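Local coordinates for SVS_variant_AS1 (Streptomyces sp. CWA1, PDB 6TJA), which probably cyclises a linear prenyl diphosphate to spiroviolene, as an engineered variant of a reconstructed ancestral class I terpene cyclase, at residues V33-I36 with R37-M41; L78-Y81 with W82-F86; F149-A152 with H153-W156. One frame throughout, in Å; residues are numbered along the deposited sequence.

Contact 1: V33-I36 with R37-M41; sequences VEWI and RRSGM
W35 and S39 meet one helical turn apart, with the serine CB standing over a face of the indole. S39 CB is 3.9 Å from the six-membered ring centroid and only 3° off the normal, a CH-pi contact. The indole reaches the departing chain because its CG lies anti to the backbone N (chi1 175°), directing the ring toward the C-terminal end of helix 25-38. M41, where the helix has run into a turn through the positive-phi G40, arrives obliquely: its CE is 4.1 Å from W35 CZ3, and its SD lies 5.3 Å from the six-ring centroid, a Met-aromatic contact. Replacing W35 by an alanine would probably strip S39 and M41 of their shared aromatic partner and leave D132, which bonds W35 NE1, without that donor.

On the outer side, R37 runs alongside V33, its CG 3.3 Å from V33 O and its NH1 3.5 Å from V33 CG1. A bend at chi3 carries the guanidinium onto the valine methyl, and its long, weak ion pair is with E45. R38 NH1 weakly bonds E34 O (3.3 Å), which lies at the guanidinium edge, and R38 N bonds the same oxygen at 3.2 Å. I36 turns into the protein, packing on V51 and Y81, while its carbonyl takes the S39 N-H three residues on (S39 N to I36 O, 3.2 Å), the donor 73° out of the carbonyl plane and off the lone pairs. Apolar and aromatic contacts thus hold the inward face, whereas weak bonds and contact with V33 and backbone carbonyls hold the arginines, consistent with their exposed position.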
loop_
_atom_site.group_PDB
_atom_site.type_symbol
_atom_site.label_atom_id
_atom_site.label_comp_id
_atom_site.label_asym_id
_atom_site.label_seq_id
_atom_site.Cartn_x
_atom_site.Cartn_y
_atom_site.Cartn_z
ATOM N N VAL A 33 -10.241 -9.736 -25.738
ATOM C CA VAL A 33 -10.195 -8.882 -26.885
ATOM C C VAL A 33 -11.494 -8.129 -27.028
ATOM O O VAL A 33 -11.469 -6.984 -27.354
ATOM C CB VAL A 33 -9.883 -9.660 -28.150
ATOM C CG1 VAL A 33 -10.072 -8.781 -29.353
ATOM C CG2 VAL A 33 -8.472 -10.175 -28.100
ATOM N N GLU A 34 -12.622 -8.752 -26.759
ATOM C CA GLU A 34 -13.852 -8.002 -26.863
ATOM C C GLU A 34 -14.004 -6.986 -25.761
ATOM O O GLU A 34 -14.422 -5.904 -26.011
ATOM C CB GLU A 34 -15.130 -8.817 -27.152
ATOM C CG GLU A 34 -15.401 -10.084 -26.383
ATOM C CD GLU A 34 -16.137 -11.175 -27.184
ATOM O OE1 GLU A 34 -16.093 -11.193 -28.432
ATOM O OE2 GLU A 34 -16.747 -12.053 -26.563
ATOM N N TRP A 35 -13.648 -7.338 -24.545
ATOM C CA TRP A 35 -13.691 -6.381 -23.396
ATOM C C TRP A 35 -12.854 -5.140 -23.713
ATOM O O TRP A 35 -13.320 -4.019 -23.385
ATOM C CB TRP A 35 -13.192 -7.023 -22.104
ATOM C CG TRP A 35 -13.097 -6.104 -20.927
ATOM C CD1 TRP A 35 -14.052 -5.890 -19.976
ATOM C CD2 TRP A 35 -11.962 -5.312 -20.546
ATOM N NE1 TRP A 35 -13.581 -5.020 -19.029
ATOM C CE2 TRP A 35 -12.303 -4.649 -19.352
ATOM C CE3 TRP A 35 -10.675 -5.144 -21.058
ATOM C CZ2 TRP A 35 -11.418 -3.804 -18.689
ATOM C CZ3 TRP A 35 -9.789 -4.328 -20.394
ATOM C CH2 TRP A 35 -10.159 -3.657 -19.228
ATOM N N ILE A 36 -11.660 -5.356 -24.272
ATOM C CA ILE A 36 -10.667 -4.294 -24.598
ATOM C C ILE A 36 -11.324 -3.289 -25.545
ATOM O O ILE A 36 -11.204 -2.091 -25.259
ATOM C CB ILE A 36 -9.365 -4.875 -25.194
ATOM C CG1 ILE A 36 -8.572 -5.671 -24.159
ATOM C CG2 ILE A 36 -8.506 -3.781 -25.797
ATOM C CD1 ILE A 36 -7.379 -6.409 -24.739
ATOM N N ARG A 37 -11.977 -3.765 -26.615
ATOM C CA ARG A 37 -12.657 -2.926 -27.647
ATOM C C ARG A 37 -13.774 -2.093 -26.991
ATOM O O ARG A 37 -13.891 -0.902 -27.330
ATOM C CB ARG A 37 -13.150 -3.805 -28.805
ATOM C CG ARG A 37 -12.012 -4.544 -29.501
ATOM C CD ARG A 37 -12.259 -5.113 -30.892
ATOM N NE ARG A 37 -11.055 -4.779 -31.649
ATOM C CZ ARG A 37 -10.229 -5.624 -32.265
ATOM N NH1 ARG A 37 -10.474 -6.926 -32.291
ATOM N NH2 ARG A 37 -9.162 -5.130 -32.887
ATOM N N ARG A 38 -14.505 -2.657 -26.031
ATOM C CA ARG A 38 -15.629 -1.977 -25.339
ATOM C C ARG A 38 -15.153 -1.149 -24.133
ATOM O O ARG A 38 -15.971 -0.389 -23.598
ATOM C CB ARG A 38 -16.643 -3.028 -24.882
ATOM C CG ARG A 38 -17.422 -3.654 -26.030
ATOM C CD ARG A 38 -18.076 -4.981 -25.670
ATOM N NE ARG A 38 -18.839 -5.525 -26.790
ATOM C CZ ARG A 38 -18.326 -6.064 -27.903
ATOM N NH1 ARG A 38 -17.018 -6.162 -28.096
ATOM N NH2 ARG A 38 -19.147 -6.510 -28.835
ATOM N N SER A 39 -13.906 -1.305 -23.674
ATOM C CA SER A 39 -13.471 -0.858 -22.318
ATOM C C SER A 39 -13.494 0.672 -22.215
ATOM O O SER A 39 -13.692 1.177 -21.068
ATOM C CB SER A 39 -12.105 -1.367 -21.963
ATOM O OG SER A 39 -11.105 -0.734 -22.746
ATOM N N GLY A 40 -13.251 1.359 -23.342
ATOM C CA GLY A 40 -12.999 2.812 -23.383
ATOM C C GLY A 40 -11.570 3.110 -22.982
ATOM O O GLY A 40 -11.193 4.272 -22.933
ATOM N N MET A 41 -10.786 2.077 -22.690
ATOM C CA MET A 41 -9.387 2.199 -22.211
ATOM C C MET A 41 -8.504 2.737 -23.343
ATOM O O MET A 41 -7.473 3.370 -23.063
ATOM C CB MET A 41 -8.911 0.814 -21.769
ATOM C CG MET A 41 -7.536 0.777 -21.161
ATOM S SD MET A 41 -7.253 -0.869 -20.491
ATOM C CE MET A 41 -6.989 -1.835 -21.977
#

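Contact 2: L78-Y81 with W82-F86; sequences LFVY and WLFAF
F79 and W82 form the apolar centre, F79 CE1 lying 3.4 Å from W82 CE3. Their planes differ by 22° but are slid apart, with 5.4 Å between the phenyl and six-membered ring centroids, so the contact is made by neighbouring ring carbons with little overlap. L83 occupies one face of the F79 ring through its CB, and its CD1 reaches F79 CZ at 4.1 Å. F79 and L83 are most probably the two substitutions engineered into this variant, and here they touch each other. Farther round the helix, V80 and F84 run side by side: V80 CG1, anti to the backbone N (chi1 173°), meets F84 CE2 at 3.6 Å.

The polar edge is the backbone itself. W82 N to L78 O (2.9 Å) is almost straight at 176°, and L83, F84 and A85 repeat the i to i-4 pattern. The W82 indole N-H has its partner elsewhere, at F126 O.

All this lies within helix 70-91, flanked on several sides. L78 and Y81 pack on helix 25-38, W82 and A85 on helix 126-140, and V80 and F84 on helix 56-61, while F79 meets F149 of helix 143-169 edge-to-face.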
loop_
_atom_site.group_PDB
_atom_site.type_symbol
_atom_site.label_atom_id
_atom_site.label_comp_id
_atom_site.label_asym_id
_atom_site.label_seq_id
_atom_site.Cartn_x
_atom_site.Cartn_y
_atom_site.Cartn_z
ATOM N N LEU A 78 -7.606 -9.515 -17.685
ATOM C CA LEU A 78 -7.943 -8.095 -18.011
ATOM C C LEU A 78 -6.996 -7.135 -17.282
ATOM O O LEU A 78 -6.473 -6.194 -17.918
ATOM C CB LEU A 78 -9.400 -7.823 -17.630
ATOM C CG LEU A 78 -10.436 -8.606 -18.441
ATOM C CD1 LEU A 78 -11.830 -8.110 -18.121
ATOM C CD2 LEU A 78 -10.163 -8.488 -19.931
ATOM N N PHE A 79 -6.769 -7.336 -15.987
ATOM C CA PHE A 79 -5.873 -6.428 -15.230
ATOM C C PHE A 79 -4.480 -6.477 -15.837
ATOM O O PHE A 79 -3.773 -5.490 -15.713
ATOM C CB PHE A 79 -5.745 -6.740 -13.742
ATOM C CG PHE A 79 -4.754 -5.816 -13.080
ATOM C CD1 PHE A 79 -5.069 -4.481 -12.865
ATOM C CD2 PHE A 79 -3.499 -6.259 -12.717
ATOM C CE1 PHE A 79 -4.171 -3.620 -12.250
ATOM C CE2 PHE A 79 -2.569 -5.371 -12.187
ATOM C CZ PHE A 79 -2.911 -4.053 -11.958
ATOM N N VAL A 80 -4.053 -7.596 -16.415
ATOM C CA VAL A 80 -2.683 -7.631 -17.012
ATOM C C VAL A 80 -2.674 -6.740 -18.262
ATOM O O VAL A 80 -1.640 -6.030 -18.448
ATOM C CB VAL A 80 -2.163 -9.039 -17.325
ATOM C CG1 VAL A 80 -0.829 -8.964 -18.077
ATOM C CG2 VAL A 80 -2.025 -9.866 -16.058
ATOM N N TYR A 81 -3.757 -6.747 -19.061
ATOM C CA TYR A 81 -3.904 -5.830 -20.231
ATOM C C TYR A 81 -3.848 -4.377 -19.728
ATOM O O TYR A 81 -3.066 -3.522 -20.250
ATOM C CB TYR A 81 -5.193 -6.100 -21.013
ATOM C CG TYR A 81 -5.154 -7.324 -21.895
ATOM C CD1 TYR A 81 -4.441 -7.327 -23.078
ATOM C CD2 TYR A 81 -5.821 -8.483 -21.548
ATOM C CE1 TYR A 81 -4.390 -8.452 -23.894
ATOM C CE2 TYR A 81 -5.809 -9.600 -22.366
ATOM C CZ TYR A 81 -5.081 -9.587 -23.537
ATOM O OH TYR A 81 -5.024 -10.691 -24.305
ATOM N N TRP A 82 -4.702 -4.096 -18.755
ATOM C CA TRP A 82 -4.840 -2.770 -18.117
ATOM C C TRP A 82 -3.473 -2.284 -17.674
ATOM O O TRP A 82 -3.150 -1.155 -17.967
ATOM C CB TRP A 82 -5.782 -2.836 -16.924
ATOM C CG TRP A 82 -6.053 -1.480 -16.374
ATOM C CD1 TRP A 82 -7.030 -0.602 -16.753
ATOM C CD2 TRP A 82 -5.299 -0.833 -15.349
ATOM N NE1 TRP A 82 -6.959 0.532 -15.997
ATOM C CE2 TRP A 82 -5.887 0.430 -15.149
ATOM C CE3 TRP A 82 -4.196 -1.202 -14.578
ATOM C CZ2 TRP A 82 -5.396 1.317 -14.198
ATOM C CZ3 TRP A 82 -3.697 -0.306 -13.665
ATOM C CH2 TRP A 82 -4.297 0.930 -13.469
ATOM N N LEU A 83 -2.725 -3.132 -16.977
ATOM C CA LEU A 83 -1.404 -2.794 -16.420
ATOM C C LEU A 83 -0.469 -2.414 -17.560
ATOM O O LEU A 83 0.180 -1.368 -17.438
ATOM C CB LEU A 83 -0.848 -3.968 -15.614
ATOM C CG LEU A 83 0.569 -3.787 -15.060
ATOM C CD1 LEU A 83 0.561 -2.968 -13.782
ATOM C CD2 LEU A 83 1.182 -5.151 -14.822
ATOM N N PHE A 84 -0.377 -3.214 -18.617
ATOM C CA PHE A 84 0.542 -2.897 -19.746
ATOM C C PHE A 84 0.132 -1.545 -20.345
ATOM O O PHE A 84 0.988 -0.692 -20.597
ATOM C CB PHE A 84 0.596 -4.020 -20.786
ATOM C CG PHE A 84 1.374 -5.235 -20.352
ATOM C CD1 PHE A 84 2.556 -5.113 -19.630
ATOM C CD2 PHE A 84 0.921 -6.508 -20.659
ATOM C CE1 PHE A 84 3.260 -6.239 -19.233
ATOM C CE2 PHE A 84 1.637 -7.636 -20.276
ATOM C CZ PHE A 84 2.805 -7.497 -19.565
ATOM N N ALA A 85 -1.169 -1.340 -20.514
ATOM C CA ALA A 85 -1.734 -0.129 -21.135
ATOM C C ALA A 85 -1.458 1.092 -20.230
ATOM O O ALA A 85 -0.974 2.137 -20.731
ATOM C CB ALA A 85 -3.196 -0.351 -21.386
ATOM N N PHE A 86 -1.718 0.981 -18.931
ATOM C CA PHE A 86 -1.502 2.090 -17.967
ATOM C C PHE A 86 0.003 2.378 -17.862
ATOM O O PHE A 86 0.426 3.545 -17.893
ATOM C CB PHE A 86 -2.142 1.753 -16.619
ATOM C CG PHE A 86 -2.067 2.866 -15.608
ATOM C CD1 PHE A 86 -3.132 3.741 -15.444
ATOM C CD2 PHE A 86 -0.943 3.023 -14.809
ATOM C CE1 PHE A 86 -3.066 4.755 -14.504
ATOM C CE2 PHE A 86 -0.882 4.046 -13.876
ATOM C CZ PHE A 86 -1.933 4.920 -13.741
#

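Contact 3: F149-A152 with H153-W156; sequences FVHA and HRAW
F149 and H153 meet on the tightly packed side of this helical turn, where F149 CE2 and H153 CD2 are 4.1 Å apart. The rings are neither stacked nor edge-to-face: their planes stand at 52°, with centroids 5.9 Å apart. H153 CB comes within 3.2 Å of V150 O, and its CG, anti to the backbone N (chi1 -165°), carries the imidazole out to the side, where F149 and W156 reach it. W156 presses on this imidazole, its CZ3 lying 3.6 Å above one face and offset toward the rim, so H153 is lodged between two aromatic neighbours. Its polar end is also held: H153 ND1 bonds OE1 of Q111, whose NE2 bonds V150 O, and one glutamine amide thereby grips both side chain and backbone. Underneath, the i to i-4 bonds are regular, from H153 N to F149 O (2.9 Å) through to W156 N to A152 O.

The side bearing H151 and R154 is looser, its two polar groups bridged by a water at the subunit interface. These two side chains run alongside each other, ring and guanidinium planes 48° apart, and H151 ND1 and R154 NH2 stay 4.0 Å from one another. The water is 3.1 Å from H151 ND1 and 3.0 Å from R154 NE, from which it accepts, with E115 OE2 at long, weak ion-pair range of R154 NH2. It lies in the guanidinium plane at the edge.

Helix 143-169, which with helix 70-91 probably belongs to the all-helical fold expected of a class I terpene cyclase, thus has two different surroundings. F149, H153 and W156 pack among helices 100-115, 188-192 and 70-91, whereas H151 stacks on H151 of the second subunit and A155 packs on R154 of that subunit.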
loop_
_atom_site.group_PDB
_atom_site.type_symbol
_atom_site.label_atom_id
_atom_site.label_comp_id
_atom_site.label_asym_id
_atom_site.label_seq_id
_atom_site.Cartn_x
_atom_site.Cartn_y
_atom_site.Cartn_z
ATOM N N PHE A 149 -5.121 -7.669 -3.041
ATOM C CA PHE A 149 -4.881 -7.128 -4.409
ATOM C C PHE A 149 -4.709 -5.596 -4.346
ATOM O O PHE A 149 -3.731 -5.045 -4.936
ATOM C CB PHE A 149 -5.965 -7.528 -5.410
ATOM C CG PHE A 149 -5.707 -6.925 -6.766
ATOM C CD1 PHE A 149 -4.746 -7.462 -7.606
ATOM C CD2 PHE A 149 -6.344 -5.751 -7.160
ATOM C CE1 PHE A 149 -4.437 -6.857 -8.819
ATOM C CE2 PHE A 149 -6.040 -5.154 -8.377
ATOM C CZ PHE A 149 -5.094 -5.708 -9.201
ATOM N N VAL A 150 -5.617 -4.939 -3.618
ATOM C CA VAL A 150 -5.644 -3.466 -3.452
ATOM C C VAL A 150 -4.277 -3.029 -2.918
ATOM O O VAL A 150 -3.729 -2.028 -3.411
ATOM C CB VAL A 150 -6.793 -3.037 -2.519
ATOM C CG1 VAL A 150 -6.605 -1.627 -2.006
ATOM C CG2 VAL A 150 -8.155 -3.196 -3.176
ATOM N N HIS A 151 -3.765 -3.721 -1.910
ATOM C CA HIS A 151 -2.509 -3.339 -1.210
ATOM C C HIS A 151 -1.305 -3.583 -2.136
ATOM O O HIS A 151 -0.346 -2.808 -2.086
ATOM C CB HIS A 151 -2.403 -4.107 0.117
ATOM C CG HIS A 151 -3.293 -3.599 1.189
ATOM N ND1 HIS A 151 -3.503 -2.242 1.390
ATOM C CD2 HIS A 151 -3.988 -4.232 2.149
ATOM C CE1 HIS A 151 -4.337 -2.083 2.405
ATOM N NE2 HIS A 151 -4.636 -3.283 2.897
ATOM N N ALA A 152 -1.331 -4.651 -2.919
ATOM C CA ALA A 152 -0.272 -4.982 -3.900
ATOM C C ALA A 152 -0.224 -3.868 -4.955
ATOM O O ALA A 152 0.908 -3.444 -5.340
ATOM C CB ALA A 152 -0.519 -6.339 -4.537
ATOM N N HIS A 153 -1.400 -3.398 -5.339
ATOM C CA HIS A 153 -1.608 -2.346 -6.289
ATOM C C HIS A 153 -1.016 -1.012 -5.853
ATOM O O HIS A 153 -0.379 -0.369 -6.613
ATOM C CB HIS A 153 -3.087 -2.218 -6.558
ATOM C CG HIS A 153 -3.440 -1.417 -7.759
ATOM N ND1 HIS A 153 -3.611 -0.060 -7.720
ATOM C CD2 HIS A 153 -3.752 -1.795 -9.014
ATOM C CE1 HIS A 153 -3.988 0.366 -8.902
ATOM N NE2 HIS A 153 -4.084 -0.666 -9.702
ATOM N N ARG A 154 -1.239 -0.623 -4.615
ATOM C CA ARG A 154 -0.665 0.590 -4.127
ATOM C C ARG A 154 0.841 0.428 -4.053
ATOM O O ARG A 154 1.533 1.339 -4.305
ATOM C CB ARG A 154 -1.215 1.041 -2.772
ATOM C CG ARG A 154 -0.574 2.347 -2.332
ATOM C CD ARG A 154 -1.248 3.184 -1.276
ATOM N NE ARG A 154 -2.105 2.382 -0.493
ATOM C CZ ARG A 154 -3.394 2.523 -0.339
ATOM N NH1 ARG A 154 -4.061 3.520 -0.811
ATOM N NH2 ARG A 154 -3.981 1.651 0.392
ATOM N N ALA A 155 1.313 -0.759 -3.734
ATOM C CA ALA A 155 2.769 -1.014 -3.627
ATOM C C ALA A 155 3.421 -0.764 -4.997
ATOM O O ALA A 155 4.430 -0.044 -5.031
ATOM C CB ALA A 155 3.029 -2.394 -3.083
ATOM N N TRP A 156 2.794 -1.252 -6.085
ATOM C CA TRP A 156 3.288 -1.066 -7.471
ATOM C C TRP A 156 3.290 0.426 -7.843
ATOM O O TRP A 156 4.322 0.919 -8.392
ATOM C CB TRP A 156 2.479 -1.920 -8.450
ATOM C CG TRP A 156 2.475 -1.379 -9.843
ATOM C CD1 TRP A 156 3.539 -1.276 -10.684
ATOM C CD2 TRP A 156 1.341 -0.864 -10.563
ATOM N NE1 TRP A 156 3.160 -0.697 -11.855
ATOM C CE2 TRP A 156 1.813 -0.448 -11.821
ATOM C CE3 TRP A 156 -0.008 -0.691 -10.259
ATOM C CZ2 TRP A 156 0.975 0.107 -12.781
ATOM C CZ3 TRP A 156 -0.831 -0.127 -11.201
ATOM C CH2 TRP A 156 -0.333 0.291 -12.431
HETATM O O HOH W 1 -1.356 0.025 1.121
#

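Overall arrangement
Each contact is local to one helix or its end, so none closes a long loop; they follow in series, and none nests in or crosses another. Contact 1 comes first, where helix 25-38 gives way to a turn. Contact 2 follows in helix 70-91, its centre about 11 Å from that of contact 1, and I36 CD1 touches Y81 CD1 at 3.5 Å. Contact 3, in helix 143-169, lies about 14 Å from contact 2, centre to centre, and L83 CD1 meets W156 CZ2 at 3.3 Å. Contacts 1 and 3 do not touch, their nearest atoms being about 11 Å apart. Helix 70-91 therefore joins the peripheral helix 25-38 to helix 143-169 at the subunit interface.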